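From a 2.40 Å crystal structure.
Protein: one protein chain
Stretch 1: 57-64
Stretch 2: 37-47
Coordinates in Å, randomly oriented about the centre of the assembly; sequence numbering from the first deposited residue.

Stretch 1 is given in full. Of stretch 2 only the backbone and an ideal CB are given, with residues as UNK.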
# COMPACT_ATOMS: atom_id res chain seq x y z
N ALA A 57 15.87 7.93 -7.82
CA ALA A 57 14.50 7.58 -8.15
C ALA A 57 13.91 6.57 -7.19
O ALA A 57 12.74 6.59 -6.88
CB ALA A 57 14.45 7.03 -9.57
N GLU A 58 14.74 5.68 -6.69
CA GLU A 58 14.30 4.62 -5.78
C GLU A 58 13.65 5.14 -4.50
O GLU A 58 12.86 4.42 -3.86
CB GLU A 58 15.49 3.75 -5.38
CG GLU A 58 15.17 2.28 -5.42
CD GLU A 58 16.30 1.44 -4.86
OE1 GLU A 58 17.50 1.73 -5.22
OE2 GLU A 58 15.97 0.49 -4.08
N ASN A 59 14.01 6.37 -4.12
CA ASN A 59 13.42 6.99 -2.93
C ASN A 59 11.92 7.19 -3.04
O ASN A 59 11.22 7.14 -2.03
CB ASN A 59 14.09 8.33 -2.59
CG ASN A 59 15.53 8.17 -2.13
OD1 ASN A 59 16.42 8.88 -2.60
ND2 ASN A 59 15.77 7.23 -1.23
N LEU A 60 11.42 7.36 -4.26
CA LEU A 60 10.00 7.69 -4.49
C LEU A 60 9.03 6.70 -3.90
O LEU A 60 7.93 7.10 -3.53
CB LEU A 60 9.70 7.76 -5.98
CG LEU A 60 10.40 8.83 -6.79
CD1 LEU A 60 10.21 8.58 -8.27
CD2 LEU A 60 9.87 10.19 -6.43
N ILE A 61 9.41 5.42 -3.86
CA ILE A 61 8.48 4.34 -3.45
C ILE A 61 8.75 3.75 -2.08
O ILE A 61 8.08 2.75 -1.68
CB ILE A 61 8.43 3.20 -4.48
CG1 ILE A 61 9.80 2.59 -4.74
CG2 ILE A 61 7.84 3.67 -5.80
CD1 ILE A 61 9.72 1.30 -5.58
N GLN A 62 9.68 4.36 -1.33
CA GLN A 62 10.00 3.87 0.01
C GLN A 62 8.82 4.06 0.97
O GLN A 62 8.09 5.04 0.89
CB GLN A 62 11.30 4.51 0.56
CG GLN A 62 12.54 4.19 -0.29
CD GLN A 62 12.74 2.66 -0.50
OE1 GLN A 62 12.85 1.90 0.48
NE2 GLN A 62 12.76 2.22 -1.77
N PRO A 63 8.65 3.13 1.88
CA PRO A 63 7.53 3.17 2.83
C PRO A 63 7.54 4.32 3.84
O PRO A 63 6.49 4.69 4.39
CB PRO A 63 7.67 1.84 3.57
CG PRO A 63 9.03 1.37 3.32
CD PRO A 63 9.52 1.96 2.08
N THR A 64 8.73 4.86 4.09
CA THR A 64 8.93 5.89 5.10
C THR A 64 8.40 7.23 4.62
O THR A 64 8.24 7.47 3.42
CB THR A 64 10.43 6.04 5.35
OG1 THR A 64 11.10 6.09 4.09
CG2 THR A 64 11.03 4.79 5.96
N UNK A 37 0.21 0.27 -5.18
CA UNK A 37 0.67 -0.88 -5.92
C UNK A 37 2.11 -0.74 -6.39
O UNK A 37 2.67 -1.71 -6.92
CB UNK A 37 -0.25 -1.12 -7.12
N UNK A 38 2.70 0.46 -6.25
CA UNK A 38 4.11 0.70 -6.59
C UNK A 38 5.04 0.82 -5.39
O UNK A 38 6.25 0.98 -5.58
CB UNK A 38 4.22 1.98 -7.42
N UNK A 39 4.48 0.78 -4.18
CA UNK A 39 5.29 0.81 -2.96
C UNK A 39 6.28 -0.34 -2.94
O UNK A 39 5.92 -1.46 -3.28
CB UNK A 39 4.40 0.75 -1.72
N UNK A 40 7.52 -0.05 -2.53
CA UNK A 40 8.56 -1.07 -2.37
C UNK A 40 8.22 -2.16 -1.36
O UNK A 40 8.73 -3.28 -1.44
CB UNK A 40 9.87 -0.40 -1.95
N UNK A 41 7.37 -1.82 -0.40
CA UNK A 41 6.97 -2.74 0.66
C UNK A 41 6.04 -3.86 0.21
O UNK A 41 5.87 -4.81 0.98
CB UNK A 41 6.29 -1.95 1.78
N UNK A 42 5.44 -3.75 -0.98
CA UNK A 42 4.80 -4.91 -1.58
C UNK A 42 5.50 -5.34 -2.86
O UNK A 42 5.00 -6.14 -3.62
CB UNK A 42 3.33 -4.61 -1.87
N UNK A 43 6.69 -4.82 -3.07
CA UNK A 43 7.56 -5.32 -4.11
C UNK A 43 7.64 -4.46 -5.35
O UNK A 43 8.13 -4.91 -6.38
CB UNK A 43 7.10 -6.72 -4.51
N UNK A 44 7.16 -3.22 -5.25
CA UNK A 44 7.35 -2.24 -6.31
C UNK A 44 8.83 -2.02 -6.62
O UNK A 44 9.66 -2.01 -5.70
CB UNK A 44 6.69 -0.91 -5.92
N UNK A 45 9.15 -1.85 -7.90
CA UNK A 45 10.53 -1.76 -8.36
C UNK A 45 10.72 -0.69 -9.40
O UNK A 45 9.98 -0.64 -10.39
CB UNK A 45 10.99 -3.11 -8.92
N UNK A 46 11.77 0.11 -9.22
CA UNK A 46 12.18 1.02 -10.25
C UNK A 46 12.95 0.26 -11.32
O UNK A 46 14.00 -0.31 -11.07
CB UNK A 46 13.02 2.16 -9.67
N UNK A 47 12.40 0.30 -12.53
CA UNK A 47 12.94 -0.36 -13.70
C UNK A 47 13.94 0.53 -14.37
O UNK A 47 15.01 0.09 -14.78
CB UNK A 47 11.83 -0.75 -14.68

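Position 37 has nothing of stretch 1 within 5.5 Å of its ideal CB, and is Val 37.

At 38 the CA-to-CB bond points sideways, yet the ideal CB lies 4.3 Å from Ile 61 CG2. An apolar side chain such as valine, leucine or isoleucine could meet that methyl. The residue is Ile 38, whose CG1 comes within 4.1 Å of Ile 61 CG2. The backbone is nearer still: Ile 61 CG2 sits 3.1 Å from Ile 38 O.

Position 39 turns its CB away. The CA atoms of Ile 61 and 39 are 4.8 Å apart. Many side chains could be accommodated as far as stretch 1 is concerned; the deposited one is Gly 39.

Position 40 points toward stretch 1. Its N donates to Ile 61 O at 3.0 Å and 173°, a nearly straight bond that any residue except proline could make. The ideal CB is 3.6 Å from Ile 61 O and 3.9 Å from Gln 62 NE2, so a small side chain fits; alanine would fill the place, and serine, perhaps threonine, would add a hydroxyl near the Ile 61 carbonyl. It is Ser 40, in the p rotamer, which brings OG to 3.2 Å from Ile 61 O. Water 1 also donates to Ile 61 O and accepts from the backbone N of 41.

Position 41 points sideways, with Pro 63 CB 4.4 Å from its ideal CB. A long, flexible chain could lie along the proline and end in a polar group. Lys 41 does so: its CD is 4.1 Å from Pro 63 CB, and water 2 links NZ, through a weak bond, to Pro 63 O.

Position 42, out of reach, is Leu 42. Position 43, with phi/psi of 103/14, calls for glycine on backbone grounds alone, and is Gly 43.

Position 44 points toward Ile 61 CD1, 3.8 Å from the ideal CB, but that CB would lie 2.0 Å from the carbonyl O of 38. Only glycine avoids the clash: Gly 44, whose O meets Ile 61 CD1 at 3.3 Å. Position 45 faces away and is Gln 45.

Position 46 points toward Ala 57, Glu 58 and Ile 61, an apolar site for valine, isoleucine or leucine. Val 46 places CG1 4.2 Å from Ala 57 CB, and CG2 3.9 Å from Glu 58 CA and 4.3 Å from Ile 61 CD1. Position 47, out of reach, is Val 47.

Stretch 2 37-47: VIGSKLGGQVV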
# COMPACT_ATOMS: atom_id res chain seq x y z
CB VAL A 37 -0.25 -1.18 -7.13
CG1 VAL A 37 -1.66 -1.56 -6.68
CG2 VAL A 37 -0.27 0.02 -8.11
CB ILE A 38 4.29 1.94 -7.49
CG1 ILE A 38 3.89 3.22 -6.75
CG2 ILE A 38 3.50 1.75 -8.76
CD1 ILE A 38 3.99 4.48 -7.58
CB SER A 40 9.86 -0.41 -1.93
OG SER A 40 9.71 0.16 -0.66
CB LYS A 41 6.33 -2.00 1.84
CG LYS A 41 4.92 -1.47 1.61
CD LYS A 41 4.49 -0.72 2.87
CE LYS A 41 3.04 -0.34 2.88
NZ LYS A 41 2.77 0.41 4.16
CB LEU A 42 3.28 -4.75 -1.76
CG LEU A 42 2.68 -3.56 -2.49
CD1 LEU A 42 3.04 -3.57 -3.99
CD2 LEU A 42 1.16 -3.50 -2.29
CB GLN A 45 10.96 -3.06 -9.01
CG GLN A 45 11.73 -4.00 -8.13
CD GLN A 45 11.51 -5.46 -8.54
OE1 GLN A 45 11.41 -5.77 -9.75
NE2 GLN A 45 11.39 -6.35 -7.54
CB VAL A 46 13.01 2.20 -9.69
CG1 VAL A 46 13.45 3.10 -10.82
CG2 VAL A 46 12.18 3.00 -8.67
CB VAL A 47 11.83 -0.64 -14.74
CG1 VAL A 47 12.43 -1.28 -16.03
CG2 VAL A 47 10.73 -1.49 -14.14
O HOH W 1 6.50 1.20 0.20
O HOH W 2 3.95 3.60 3.51
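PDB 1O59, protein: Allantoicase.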